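Local coordinates for protein putative glucarate dehydratase (Pseudomonas fluorescens, PDB 4IT1) that probably catalyses the magnesium-dependent dehydration of D-glucarate to 5-dehydro-4-deoxy-D-glucarate, as a member of the mandelate racemase/muconate lactonizing enzyme family, at residues L52-I56 / N344-S350. Residues are numbered along the deposited sequence; the frame is centred on the assembly and turned at random.
Sequences LRSII and NSHLGIS
Arg53, on strand 50-60, reaches to the loop ahead of helix 348-360 and meets Asn344 first, its NH1 lying 3.3 Å from the backbone O of Asn344. The O of Ser345 sits obliquely to the guanidinium, 2.8 Å from Arg53 NH1 at a poor angle for a hydrogen bond and 3.2 Å from Arg53 CD. With CG anti to the backbone N (chi1 -153°) and a bend at chi2, the arginine leaves the strand toward this loop. At His346, CB lies over one face of the guanidinium, near its rim, 3.8 Å from Arg53 NH2; the imidazole, its plane 62° from the guanidinium, leads away from the arginine, its NE2 hydrogen-bonded to Thr370 OG1, while its ND1 donates to Leu347 O (3.1 Å), from above that carbonyl plane. Leu347, the N-cap residue, brings CD1 within 4.4 Å of Ile55 CD1. Two residues on, in the first turn of the helix, Ile349 reaches across with CD1, 4.0 Å from Ile55 CG2. At Ser350, OG lies at the guanidinium edge, 3.3 Å from Arg53 NH2, and is hydrogen-bonded to His317. Glu69 ties the pieces together, making a salt bridge to Arg53 NE and accepting from the backbone N of Leu347 and Ser350 at the helix start. A leucine in place of Arg53 would probably leave Glu69 without the charge that NE brings to it, and a gap beside His346 CB and Ser350 OG. The contact joins the antiparallel sheet of the N-terminal capping domain to the loop following the last parallel strand of the barrel, 338-341, and the helix after it, the domain interface of the enolase superfamily, beside the pocket where tartrate is bound near Asn344.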
loop_
_atom_site.group_PDB
_atom_site.type_symbol
_atom_site.label_atom_id
_atom_site.label_comp_id
_atom_site.label_asym_id
_atom_site.label_seq_id
_atom_site.Cartn_x
_atom_site.Cartn_y
_atom_site.Cartn_z
ATOM N N LEU A 52 21.160 19.306 -12.405
ATOM C CA LEU A 52 20.507 18.599 -13.505
ATOM C C LEU A 52 19.156 18.004 -13.113
ATOM O O LEU A 52 18.837 17.885 -11.925
ATOM C CB LEU A 52 21.425 17.492 -14.035
ATOM C CG LEU A 52 22.922 17.814 -14.173
ATOM C CD1 LEU A 52 23.715 16.578 -14.586
ATOM C CD2 LEU A 52 23.152 18.969 -15.141
ATOM N N ARG A 53 18.375 17.627 -14.126
ATOM C CA ARG A 53 17.014 17.132 -13.949
ATOM C C ARG A 53 16.525 16.647 -15.298
ATOM O O ARG A 53 17.025 17.090 -16.326
ATOM C CB ARG A 53 16.095 18.258 -13.448
ATOM C CG ARG A 53 14.893 17.795 -12.638
ATOM C CD ARG A 53 15.252 17.555 -11.174
ATOM N NE ARG A 53 14.180 16.852 -10.470
ATOM C CZ ARG A 53 14.315 16.248 -9.293
ATOM N NH1 ARG A 53 15.483 16.245 -8.665
ATOM N NH2 ARG A 53 13.273 15.637 -8.746
ATOM N N SER A 54 15.562 15.734 -15.300
ATOM C CA SER A 54 14.956 15.276 -16.544
ATOM C C SER A 54 13.436 15.433 -16.508
ATOM O O SER A 54 12.800 15.192 -15.476
ATOM C CB SER A 54 15.333 13.829 -16.831
ATOM O OG SER A 54 14.795 12.975 -15.842
ATOM N N ILE A 55 12.872 15.839 -17.645
ATOM C CA ILE A 55 11.443 16.102 -17.782
ATOM C C ILE A 55 10.833 15.072 -18.728
ATOM O O ILE A 55 11.327 14.861 -19.837
ATOM C CB ILE A 55 11.188 17.527 -18.316
ATOM C CG1 ILE A 55 12.062 18.559 -17.581
ATOM C CG2 ILE A 55 9.703 17.887 -18.249
ATOM C CD1 ILE A 55 11.658 18.855 -16.151
ATOM N N ILE A 56 9.765 14.425 -18.274
ATOM C CA ILE A 56 9.092 13.380 -19.041
ATOM C C ILE A 56 7.742 13.875 -19.581
ATOM O O ILE A 56 6.934 14.431 -18.840
ATOM C CB ILE A 56 8.877 12.103 -18.190
ATOM C CG1 ILE A 56 10.213 11.518 -17.709
ATOM C CG2 ILE A 56 8.122 11.044 -18.978
ATOM C CD1 ILE A 56 10.779 12.169 -16.463
ATOM N N ASN A 344 14.271 17.222 -3.277
ATOM C CA ASN A 344 15.400 18.141 -3.369
ATOM C C ASN A 344 15.694 18.503 -4.823
ATOM O O ASN A 344 15.339 17.738 -5.727
ATOM C CB ASN A 344 16.636 17.544 -2.684
ATOM C CG ASN A 344 17.176 16.320 -3.405
ATOM O OD1 ASN A 344 16.462 15.341 -3.630
ATOM N ND2 ASN A 344 18.448 16.376 -3.774
ATOM N N SER A 345 16.325 19.664 -5.031
ATOM C CA SER A 345 16.724 20.149 -6.367
ATOM C C SER A 345 15.729 19.754 -7.456
ATOM O O SER A 345 16.039 18.970 -8.358
ATOM C CB SER A 345 18.146 19.694 -6.725
ATOM O OG SER A 345 19.106 20.476 -6.034
ATOM N N HIS A 346 14.527 20.314 -7.350
ATOM C CA HIS A 346 13.398 19.903 -8.174
ATOM C C HIS A 346 12.628 21.116 -8.691
ATOM O O HIS A 346 12.816 22.244 -8.219
ATOM C CB HIS A 346 12.456 19.022 -7.350
ATOM C CG HIS A 346 11.824 19.746 -6.202
ATOM N ND1 HIS A 346 10.549 20.263 -6.263
ATOM C CD2 HIS A 346 12.310 20.081 -4.983
ATOM C CE1 HIS A 346 10.269 20.866 -5.122
ATOM N NE2 HIS A 346 11.320 20.771 -4.328
ATOM N N LEU A 347 11.752 20.867 -9.656
ATOM C CA LEU A 347 10.868 21.897 -10.170
ATOM C C LEU A 347 9.414 21.624 -9.787
ATOM O O LEU A 347 9.118 20.686 -9.032
ATOM C CB LEU A 347 11.026 22.039 -11.686
ATOM C CG LEU A 347 12.410 22.467 -12.197
ATOM C CD1 LEU A 347 12.417 22.482 -13.717
ATOM C CD2 LEU A 347 12.857 23.818 -11.648
ATOM N N GLY A 348 8.523 22.452 -10.323
ATOM C CA GLY A 348 7.106 22.432 -9.989
ATOM C C GLY A 348 6.398 21.108 -10.175
ATOM O O GLY A 348 5.499 20.780 -9.393
ATOM N N ILE A 349 6.787 20.357 -11.209
ATOM C CA ILE A 349 6.202 19.042 -11.474
ATOM C C ILE A 349 6.377 18.130 -10.252
ATOM O O ILE A 349 5.399 17.605 -9.706
ATOM C CB ILE A 349 6.803 18.366 -12.731
ATOM C CG1 ILE A 349 6.572 19.230 -13.978
ATOM C CG2 ILE A 349 6.226 16.965 -12.910
ATOM C CD1 ILE A 349 7.120 18.646 -15.266
ATOM N N SER A 350 7.624 17.964 -9.820
ATOM C CA SER A 350 7.918 17.183 -8.624
ATOM C C SER A 350 7.117 17.695 -7.430
ATOM O O SER A 350 6.504 16.908 -6.700
ATOM C CB SER A 350 9.420 17.208 -8.313
ATOM O OG SER A 350 10.129 16.350 -9.190
#